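Local atomic coordinates of bile acid 7a-dehydratase, BaiE (Clostridium hiranonis DSM 13275, PDB entry 4L8P), a protein that probably acts as a lyase that removes the 7alpha-hydroxyl group of bile acid intermediates as water, a step in bacterial bile acid 7alpha-dehydroxylation. Residues 32-37 against 149-154; 46-51 against 58-63; 76-81 against 87-92. All coordinates share one frame; numbering follows the deposited sequence.

Interaction 1: residues 32-37 against 149-154; sequences EIQRLN and YEKIDG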
loop_
_atom_site.group_PDB
_atom_site.type_symbol
_atom_site.label_atom_id
_atom_site.label_comp_id
_atom_site.label_asym_id
_atom_site.label_seq_id
_atom_site.Cartn_x
_atom_site.Cartn_y
_atom_site.Cartn_z
ATOM N N GLU A 32 21.194 -7.614 11.305
ATOM C CA GLU A 32 19.722 -7.493 11.293
ATOM C C GLU A 32 19.263 -6.078 10.991
ATOM O O GLU A 32 18.340 -5.867 10.197
ATOM C CB GLU A 32 19.096 -7.939 12.628
ATOM C CG GLU A 32 19.257 -9.390 12.996
ATOM C CD GLU A 32 18.750 -10.316 11.913
ATOM O OE1 GLU A 32 17.564 -10.202 11.533
ATOM O OE2 GLU A 32 19.538 -11.153 11.426
ATOM N N ILE A 33 19.916 -5.088 11.590
ATOM C CA ILE A 33 19.516 -3.695 11.379
ATOM C C ILE A 33 19.871 -3.260 9.947
ATOM O O ILE A 33 19.114 -2.547 9.322
ATOM C CB ILE A 33 20.145 -2.728 12.434
ATOM C CG1 ILE A 33 19.382 -1.403 12.491
ATOM C CG2 ILE A 33 21.593 -2.430 12.155
ATOM C CD1 ILE A 33 18.087 -1.514 13.256
ATOM N N GLN A 34 21.011 -3.717 9.427
ATOM C CA GLN A 34 21.387 -3.371 8.063
ATOM C C GLN A 34 20.327 -3.911 7.092
ATOM O O GLN A 34 19.940 -3.221 6.147
ATOM C CB GLN A 34 22.772 -3.903 7.668
ATOM C CG GLN A 34 23.223 -3.466 6.261
ATOM C CD GLN A 34 23.322 -1.942 6.140
ATOM O OE1 GLN A 34 24.126 -1.317 6.822
ATOM N NE2 GLN A 34 22.481 -1.335 5.288
ATOM N N ARG A 35 19.863 -5.126 7.329
ATOM C CA ARG A 35 18.828 -5.726 6.486
ATOM C C ARG A 35 17.552 -4.872 6.508
ATOM O O ARG A 35 16.983 -4.545 5.443
ATOM C CB ARG A 35 18.529 -7.163 6.911
ATOM C CG ARG A 35 17.382 -7.818 6.147
ATOM C CD ARG A 35 17.114 -9.272 6.543
ATOM N NE ARG A 35 15.753 -9.660 6.090
ATOM C CZ ARG A 35 14.600 -9.528 6.771
ATOM N NH1 ARG A 35 14.545 -9.004 8.004
ATOM N NH2 ARG A 35 13.457 -9.936 6.207
ATOM N N LEU A 36 17.092 -4.505 7.714
ATOM C CA LEU A 36 15.881 -3.689 7.823
ATOM C C LEU A 36 16.037 -2.321 7.203
ATOM O O LEU A 36 15.116 -1.821 6.552
ATOM C CB LEU A 36 15.444 -3.538 9.265
ATOM C CG LEU A 36 14.940 -4.829 9.904
ATOM C CD1 LEU A 36 14.833 -4.628 11.399
ATOM C CD2 LEU A 36 13.619 -5.279 9.344
ATOM N N ASN A 37 17.209 -1.713 7.400
ATOM C CA ASN A 37 17.497 -0.444 6.735
ATOM C C ASN A 37 17.459 -0.552 5.209
ATOM O O ASN A 37 16.905 0.340 4.525
ATOM C CB ASN A 37 18.872 0.110 7.144
ATOM C CG ASN A 37 18.838 0.811 8.491
ATOM O OD1 ASN A 37 17.777 1.214 8.963
ATOM N ND2 ASN A 37 20.002 0.985 9.092
ATOM N N TYR A 149 17.308 -5.081 -7.611
ATOM C CA TYR A 149 17.945 -3.852 -7.149
ATOM C C TYR A 149 19.413 -4.098 -6.911
ATOM O O TYR A 149 19.858 -5.226 -6.626
ATOM C CB TYR A 149 17.331 -3.340 -5.830
ATOM C CG TYR A 149 15.819 -3.274 -5.806
ATOM C CD1 TYR A 149 15.129 -2.183 -6.363
ATOM C CD2 TYR A 149 15.082 -4.291 -5.267
ATOM C CE1 TYR A 149 13.720 -2.152 -6.367
ATOM C CE2 TYR A 149 13.701 -4.247 -5.252
ATOM C CZ TYR A 149 13.021 -3.161 -5.796
ATOM O OH TYR A 149 11.618 -3.130 -5.785
ATOM N N GLU A 150 20.167 -3.023 -6.975
ATOM C CA GLU A 150 21.568 -3.087 -6.589
ATOM C C GLU A 150 21.974 -1.865 -5.818
ATOM O O GLU A 150 21.412 -0.791 -5.997
ATOM C CB GLU A 150 22.440 -3.350 -7.792
ATOM C CG GLU A 150 22.656 -2.197 -8.717
ATOM C CD GLU A 150 23.596 -2.572 -9.858
ATOM O OE1 GLU A 150 24.684 -3.149 -9.603
ATOM O OE2 GLU A 150 23.247 -2.273 -11.005
ATOM N N LYS A 151 22.946 -2.064 -4.937
ATOM C CA LYS A 151 23.407 -1.032 -4.024
ATOM C C LYS A 151 24.819 -0.641 -4.475
ATOM O O LYS A 151 25.704 -1.487 -4.574
ATOM C CB LYS A 151 23.437 -1.542 -2.586
ATOM C CG LYS A 151 23.568 -0.419 -1.563
ATOM C CD LYS A 151 23.570 -0.968 -0.135
ATOM C CE LYS A 151 23.380 0.122 0.892
ATOM N NZ LYS A 151 23.399 -0.467 2.267
ATOM N N ILE A 152 24.988 0.644 -4.769
ATOM C CA ILE A 152 26.251 1.187 -5.280
ATOM C C ILE A 152 26.582 2.405 -4.440
ATOM O O ILE A 152 25.745 3.308 -4.317
ATOM C CB ILE A 152 26.126 1.565 -6.770
ATOM C CG1 ILE A 152 25.841 0.309 -7.607
ATOM C CG2 ILE A 152 27.404 2.275 -7.238
ATOM C CD1 ILE A 152 25.381 0.579 -9.026
ATOM N N ASP A 153 27.779 2.403 -3.825
ATOM C CA ASP A 153 28.240 3.494 -2.956
ATOM C C ASP A 153 27.196 3.963 -1.948
ATOM O O ASP A 153 26.937 5.160 -1.825
ATOM C CB ASP A 153 28.757 4.671 -3.811
ATOM C CG ASP A 153 29.879 4.264 -4.774
ATOM O OD1 ASP A 153 30.625 3.298 -4.493
ATOM O OD2 ASP A 153 30.016 4.917 -5.827
ATOM N N GLY A 154 26.548 3.007 -1.274
ATOM C CA GLY A 154 25.598 3.285 -0.189
ATOM C C GLY A 154 24.150 3.543 -0.570
ATOM O O GLY A 154 23.296 3.746 0.295
HETATM O O HOH W 1 22.743 1.584 4.265
#
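Gln-34 reaches its side-chain amide over to the ammonium tip of Lys-151, and these two ends make the only direct contact between 32-37 and 149-154. The amide nitrogen NE2 of Gln-34 stands 3.3 Å from NZ of Lys-151. Both atoms are donors, so this is a close approach and not a bond; the two nitrogens share two acceptors, which probably accounts for their closeness. Water 1 is one of them, receiving a hydrogen bond from Gln-34 NE2 at 3.1 Å and another from Lys-151 NZ at 2.9 Å. The two bonds meet at the water oxygen at about 66°, which folds the three atoms into a compact triangle. The other acceptor is OD1 of Asp-38, one residue beyond 32-37, which forms a salt bridge with Lys-151 and a weak hydrogen bond with Gln-34. Lys-151 points at the helix, and its chain, fully extended beyond CG, carries NZ across from the strand. Gln-34 starts with CG anti to its own nitrogen (chi1 -176°) and then bends at chi2 (61°), a kink that swings the amide off the helix flank toward the lysine. The summed buried area is just 51 Å², and Gln-34 is exposed, so the bridge belongs to the surface. The two segments also face other neighbours: Tyr-149 packs on Ile-42 and Leu-45 farther along the helix, Glu-32 bonds Asn-37 of the second subunit, Asn-37 bonds Glu-32 of the third, and Ile-33 and Leu-36 pack on both. A long N-terminal helix lying across a curved antiparallel sheet is the hallmark of the cystatin-like alpha+beta fold of SnoaL-like proteins; here a polar bridge, through one water and Asp-38, joins the helix to the end of an inner strand of the sheet.

Interaction 2: residues 46-51 against 58-63; sequences KAKYFR and WDELET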
loop_
_atom_site.group_PDB
_atom_site.type_symbol
_atom_site.label_atom_id
_atom_site.label_comp_id
_atom_site.label_asym_id
_atom_site.label_seq_id
_atom_site.Cartn_x
_atom_site.Cartn_y
_atom_site.Cartn_z
ATOM N N LYS A 46 11.344 2.590 -4.518
ATOM C CA LYS A 46 10.225 2.263 -5.414
ATOM C C LYS A 46 9.107 3.307 -5.332
ATOM O O LYS A 46 8.505 3.670 -6.353
ATOM C CB LYS A 46 9.683 0.864 -5.131
ATOM C CG LYS A 46 8.694 0.375 -6.200
ATOM C CD LYS A 46 9.395 0.148 -7.556
ATOM C CE LYS A 46 8.494 -0.614 -8.515
ATOM N NZ LYS A 46 9.189 -1.176 -9.672
ATOM N N ALA A 47 8.855 3.825 -4.141
ATOM C CA ALA A 47 7.885 4.918 -3.960
ATOM C C ALA A 47 8.260 6.135 -4.794
ATOM O O ALA A 47 7.413 6.708 -5.476
ATOM C CB ALA A 47 7.789 5.292 -2.500
ATOM N N LYS A 48 9.536 6.501 -4.746
ATOM C CA LYS A 48 10.054 7.629 -5.507
ATOM C C LYS A 48 9.898 7.360 -7.008
ATOM O O LYS A 48 9.509 8.263 -7.759
ATOM C CB LYS A 48 11.521 7.905 -5.148
ATOM C CG LYS A 48 12.173 9.023 -5.930
ATOM C CD LYS A 48 13.627 9.220 -5.489
ATOM C CE LYS A 48 14.366 10.217 -6.370
ATOM N NZ LYS A 48 15.838 10.249 -6.057
ATOM N N TYR A 49 10.218 6.147 -7.455
ATOM C CA TYR A 49 10.030 5.779 -8.857
ATOM C C TYR A 49 8.585 6.050 -9.317
ATOM O O TYR A 49 8.366 6.691 -10.359
ATOM C CB TYR A 49 10.457 4.311 -9.087
ATOM C CG TYR A 49 10.137 3.780 -10.456
ATOM C CD1 TYR A 49 8.902 3.186 -10.711
ATOM C CD2 TYR A 49 11.049 3.899 -11.504
ATOM C CE1 TYR A 49 8.569 2.744 -11.975
ATOM C CE2 TYR A 49 10.730 3.440 -12.783
ATOM C CZ TYR A 49 9.488 2.876 -13.009
ATOM O OH TYR A 49 9.166 2.395 -14.275
ATOM N N PHE A 50 7.598 5.553 -8.555
ATOM C CA PHE A 50 6.197 5.735 -8.951
ATOM C C PHE A 50 5.754 7.181 -8.940
ATOM O O PHE A 50 5.064 7.638 -9.852
ATOM C CB PHE A 50 5.244 4.924 -8.054
ATOM C CG PHE A 50 5.328 3.428 -8.226
ATOM C CD1 PHE A 50 5.333 2.843 -9.483
ATOM C CD2 PHE A 50 5.340 2.599 -7.100
ATOM C CE1 PHE A 50 5.363 1.461 -9.616
ATOM C CE2 PHE A 50 5.376 1.224 -7.244
ATOM C CZ PHE A 50 5.386 0.665 -8.496
ATOM N N ARG A 51 6.181 7.909 -7.918
ATOM C CA ARG A 51 5.866 9.321 -7.813
ATOM C C ARG A 51 6.456 10.113 -8.990
ATOM O O ARG A 51 5.781 10.959 -9.586
ATOM C CB ARG A 51 6.344 9.842 -6.443
ATOM C CG ARG A 51 6.203 11.319 -6.214
ATOM C CD ARG A 51 6.528 11.658 -4.747
ATOM N NE ARG A 51 7.850 11.229 -4.272
ATOM C CZ ARG A 51 9.004 11.878 -4.507
ATOM N NH1 ARG A 51 9.036 12.979 -5.260
ATOM N NH2 ARG A 51 10.141 11.405 -4.005
ATOM N N TRP A 58 11.061 13.393 -15.158
ATOM C CA TRP A 58 11.851 12.387 -15.840
ATOM C C TRP A 58 13.307 12.387 -15.388
ATOM O O TRP A 58 13.881 11.310 -15.186
ATOM C CB TRP A 58 11.744 12.514 -17.356
ATOM C CG TRP A 58 10.327 12.461 -17.862
ATOM C CD1 TRP A 58 9.689 13.406 -18.640
ATOM C CD2 TRP A 58 9.382 11.407 -17.655
ATOM N NE1 TRP A 58 8.392 12.995 -18.907
ATOM C CE2 TRP A 58 8.182 11.779 -18.311
ATOM C CE3 TRP A 58 9.417 10.187 -16.946
ATOM C CZ2 TRP A 58 7.035 10.953 -18.316
ATOM C CZ3 TRP A 58 8.258 9.363 -16.942
ATOM C CH2 TRP A 58 7.087 9.770 -17.617
ATOM N N ASP A 59 13.866 13.582 -15.176
ATOM C CA ASP A 59 15.234 13.689 -14.636
ATOM C C ASP A 59 15.381 13.070 -13.258
ATOM O O ASP A 59 16.358 12.372 -12.994
ATOM C CB ASP A 59 15.699 15.151 -14.571
ATOM C CG ASP A 59 15.909 15.758 -15.948
ATOM O OD1 ASP A 59 16.124 14.996 -16.909
ATOM O OD2 ASP A 59 15.855 17.002 -16.057
ATOM N N GLU A 60 14.423 13.347 -12.383
ATOM C CA GLU A 60 14.386 12.698 -11.059
ATOM C C GLU A 60 14.172 11.181 -11.140
ATOM O O GLU A 60 14.859 10.411 -10.447
ATOM C CB GLU A 60 13.361 13.372 -10.131
ATOM C CG GLU A 60 13.571 13.008 -8.664
ATOM C CD GLU A 60 12.772 13.861 -7.684
ATOM O OE1 GLU A 60 11.968 14.729 -8.105
ATOM O OE2 GLU A 60 12.950 13.653 -6.466
ATOM N N LEU A 61 13.271 10.723 -12.016
ATOM C CA LEU A 61 13.094 9.280 -12.206
ATOM C C LEU A 61 14.404 8.596 -12.604
ATOM O O LEU A 61 14.728 7.493 -12.150
ATOM C CB LEU A 61 12.046 8.994 -13.265
ATOM C CG LEU A 61 11.664 7.507 -13.372
ATOM C CD1 LEU A 61 10.207 7.438 -13.792
ATOM C CD2 LEU A 61 12.475 6.733 -14.408
ATOM N N GLU A 62 15.183 9.249 -13.464
ATOM C CA GLU A 62 16.460 8.702 -13.905
ATOM C C GLU A 62 17.413 8.371 -12.735
ATOM O O GLU A 62 18.159 7.403 -12.811
ATOM C CB GLU A 62 17.155 9.692 -14.869
ATOM C CG GLU A 62 18.334 9.103 -15.621
ATOM C CD GLU A 62 18.938 10.080 -16.631
ATOM O OE1 GLU A 62 18.189 10.903 -17.170
ATOM O OE2 GLU A 62 20.153 9.990 -16.887
ATOM N N THR A 63 17.332 9.121 -11.643
ATOM C CA THR A 63 18.191 8.902 -10.457
ATOM C C THR A 63 17.845 7.628 -9.676
ATOM O O THR A 63 18.634 7.187 -8.857
ATOM C CB THR A 63 18.175 10.082 -9.472
ATOM O OG1 THR A 63 16.901 10.176 -8.800
ATOM C CG2 THR A 63 18.508 11.393 -10.164
HETATM O O HOH W 2 12.710 12.878 -3.812
#
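The Arg-51 guanidinium meets Glu-60 at its edge: water 2 lies in its plane, and carboxylate oxygen OE2 of Glu-60 sits near that plane, 4.2 Å from Arg-51 NH1. This is too long for a salt bridge, and the two planes stand 74° apart. Water 2 closes the gap, accepting from Arg-51 NH2 and donating to Glu-60 OE2 at 2.8 Å. The Tyr-49 ring is met obliquely by Leu-61, whose CD2 is 4.1 Å from CE2 of the tyrosine. Between these groups Lys-48 runs out fully extended, crossing Glu-60 at about a right angle with CE 3.7 Å from Glu-60 CG, and its NZ donates to Thr-63 OG1 at 2.9 Å. That hydroxyl donates in turn to the backbone O of Glu-60 at 2.6 Å, in the carbonyl plane, and the same O takes the Thr-63 amide. The helices, 9.2 Å apart at closest approach and antiparallel within 23°, form an antiparallel helical hairpin. Arg-51 has its stronger partner in Glu-108 of the third subunit, a salt bridge through NE. Glu-60 therefore lies near two cations without a direct ion pair, which would probably favour its charged form, while the threonine links the lysine to the backbone carbonyl of Glu-60.

Interaction 3: residues 76-81 against 87-92; sequences GKLVFH and TEYLAA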
loop_
_atom_site.group_PDB
_atom_site.type_symbol
_atom_site.label_atom_id
_atom_site.label_comp_id
_atom_site.label_asym_id
_atom_site.label_seq_id
_atom_site.Cartn_x
_atom_site.Cartn_y
_atom_site.Cartn_z
ATOM N N GLY A 76 11.357 -7.113 -18.998
ATOM C CA GLY A 76 11.002 -8.381 -19.610
ATOM C C GLY A 76 10.359 -8.230 -20.983
ATOM O O GLY A 76 10.261 -9.200 -21.712
ATOM N N LYS A 77 9.898 -7.015 -21.319
ATOM C CA LYS A 77 9.211 -6.742 -22.591
ATOM C C LYS A 77 9.956 -5.644 -23.361
ATOM O O LYS A 77 10.262 -5.786 -24.528
ATOM C CB LYS A 77 7.754 -6.353 -22.326
ATOM C CG LYS A 77 6.783 -7.537 -22.198
ATOM C CD LYS A 77 6.859 -8.230 -20.867
ATOM C CE LYS A 77 5.706 -9.212 -20.698
ATOM N NZ LYS A 77 5.698 -9.810 -19.339
ATOM N N LEU A 78 10.193 -4.533 -22.672
ATOM C CA LEU A 78 10.918 -3.405 -23.190
ATOM C C LEU A 78 12.332 -3.470 -22.631
ATOM O O LEU A 78 12.534 -3.803 -21.470
ATOM C CB LEU A 78 10.211 -2.123 -22.754
ATOM C CG LEU A 78 8.786 -1.985 -23.335
ATOM C CD1 LEU A 78 8.049 -0.800 -22.723
ATOM C CD2 LEU A 78 8.824 -1.848 -24.854
ATOM N N VAL A 79 13.305 -3.140 -23.445
ATOM C CA VAL A 79 14.694 -3.188 -23.022
ATOM C C VAL A 79 15.442 -1.981 -23.572
ATOM O O VAL A 79 15.351 -1.646 -24.767
ATOM C CB VAL A 79 15.384 -4.538 -23.397
ATOM C CG1 VAL A 79 15.039 -4.960 -24.811
ATOM C CG2 VAL A 79 16.895 -4.464 -23.204
ATOM N N PHE A 80 16.186 -1.336 -22.677
ATOM C CA PHE A 80 17.014 -0.182 -22.994
ATOM C C PHE A 80 18.431 -0.350 -22.436
ATOM O O PHE A 80 18.705 -1.190 -21.574
ATOM C CB PHE A 80 16.347 1.090 -22.475
ATOM C CG PHE A 80 14.911 1.205 -22.881
ATOM C CD1 PHE A 80 14.567 1.713 -24.138
ATOM C CD2 PHE A 80 13.906 0.714 -22.058
ATOM C CE1 PHE A 80 13.240 1.783 -24.544
ATOM C CE2 PHE A 80 12.574 0.798 -22.460
ATOM C CZ PHE A 80 12.246 1.321 -23.696
ATOM N N HIS A 81 19.335 0.497 -22.906
ATOM C CA HIS A 81 20.763 0.322 -22.579
ATOM C C HIS A 81 21.386 1.415 -21.708
ATOM O O HIS A 81 22.556 1.313 -21.351
ATOM C CB HIS A 81 21.525 0.107 -23.888
ATOM C CG HIS A 81 20.999 -1.061 -24.666
ATOM N ND1 HIS A 81 21.243 -2.368 -24.297
ATOM C CD2 HIS A 81 20.167 -1.123 -25.732
ATOM C CE1 HIS A 81 20.621 -3.184 -25.129
ATOM N NE2 HIS A 81 19.961 -2.452 -26.009
ATOM N N THR A 87 14.297 6.996 -19.813
ATOM C CA THR A 87 13.480 8.206 -19.613
ATOM C C THR A 87 13.070 8.875 -20.929
ATOM O O THR A 87 11.990 9.476 -20.992
ATOM C CB THR A 87 14.147 9.201 -18.635
ATOM O OG1 THR A 87 15.416 9.599 -19.164
ATOM C CG2 THR A 87 14.352 8.556 -17.285
ATOM N N GLU A 88 13.892 8.765 -21.981
ATOM C CA GLU A 88 13.460 9.192 -23.310
ATOM C C GLU A 88 12.253 8.410 -23.823
ATOM O O GLU A 88 11.338 8.984 -24.398
ATOM C CB GLU A 88 14.600 9.128 -24.324
ATOM C CG GLU A 88 15.594 10.260 -24.131
ATOM C CD GLU A 88 16.854 10.136 -24.989
ATOM O OE1 GLU A 88 17.317 9.002 -25.277
ATOM O OE2 GLU A 88 17.398 11.198 -25.355
ATOM N N TYR A 89 12.262 7.098 -23.639
ATOM C CA TYR A 89 11.112 6.275 -23.994
ATOM C C TYR A 89 9.874 6.715 -23.183
ATOM O O TYR A 89 8.801 6.929 -23.749
ATOM C CB TYR A 89 11.390 4.769 -23.777
ATOM C CG TYR A 89 10.113 3.937 -23.868
ATOM C CD1 TYR A 89 9.588 3.549 -25.116
ATOM C CD2 TYR A 89 9.393 3.595 -22.720
ATOM C CE1 TYR A 89 8.401 2.829 -25.207
ATOM C CE2 TYR A 89 8.197 2.885 -22.805
ATOM C CZ TYR A 89 7.710 2.507 -24.046
ATOM O OH TYR A 89 6.527 1.804 -24.106
ATOM N N LEU A 90 10.026 6.814 -21.874
ATOM C CA LEU A 90 8.879 7.112 -21.008
ATOM C C LEU A 90 8.263 8.480 -21.296
ATOM O O LEU A 90 7.031 8.617 -21.337
ATOM C CB LEU A 90 9.233 6.985 -19.539
ATOM C CG LEU A 90 9.561 5.572 -19.022
ATOM C CD1 LEU A 90 10.055 5.654 -17.585
ATOM C CD2 LEU A 90 8.374 4.620 -19.117
ATOM N N ALA A 91 9.109 9.476 -21.528
ATOM C CA ALA A 91 8.625 10.818 -21.846
ATOM C C ALA A 91 7.775 10.822 -23.120
ATOM O O ALA A 91 6.753 11.515 -23.175
ATOM C CB ALA A 91 9.793 11.778 -21.955
ATOM N N ALA A 92 8.176 10.029 -24.117
ATOM C CA ALA A 92 7.398 9.868 -25.354
ATOM C C ALA A 92 6.153 9.015 -25.174
ATOM O O ALA A 92 5.091 9.353 -25.696
ATOM C CB ALA A 92 8.271 9.286 -26.473
#
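A two-stranded beta hairpin, 73-74 with 79-80, leads directly into helix 83-93, and the helix folds back so that Tyr-89 packs on Phe-80 of the second strand and on Leu-78 just before it. Phe-80 meets Tyr-89 with its far corner: CZ of Phe-80 lies over one face of the tyrosine ring, 3.4 Å from Tyr-89 CG, and CE1 of Phe-80 comes to 3.6 Å from Tyr-89 CB. The rings are tilted by 37° with centroids 5.1 Å apart, so this is neither a stack nor an edge-to-face pair. Leu-78, two residues earlier and also directed at the helix, brings its CD1 to 3.3 Å from Tyr-89 OH and 3.6 Å from Tyr-89 CZ. Both touch the tyrosine from the same side of its ring, Phe-80 near CB and CG, Leu-78 near CZ and OH. A chi1 of 168° makes this possible, because it lays the tyrosine ring along the hairpin. Asp-75 OD1 takes the amides of Lys-77 and Leu-78 and shapes the turn, while Leu-90 and Ala-91 pack on Trp-58 of helix 58-62. The result is a beta hairpin packed against the helix that follows it, beside the main sheet of this cystatin-like, SnoaL-like fold.

How the interactions relate
All three contacts lie inside the SnoaL-like range, and interactions 2 and 3 are nested in the long chain loop that interaction 1 closes. Interactions 1 and 2 share helix 22-55, with centres about 19 Å apart, and both touch the third subunit, so this helix serves fold and assembly together. Interaction 3 follows interaction 2 in the chain, its centre about 14 Å away, and the two meet where Trp-58 packs on Thr-87, Leu-90 and Ala-91. Interactions 1 and 3 are farthest apart, about 27 Å between centres. Packing thus passes from the long helix through helix 58-62 to helix 83-93 and its hairpin, while interaction 1 ties the same helix to the four-stranded sheet.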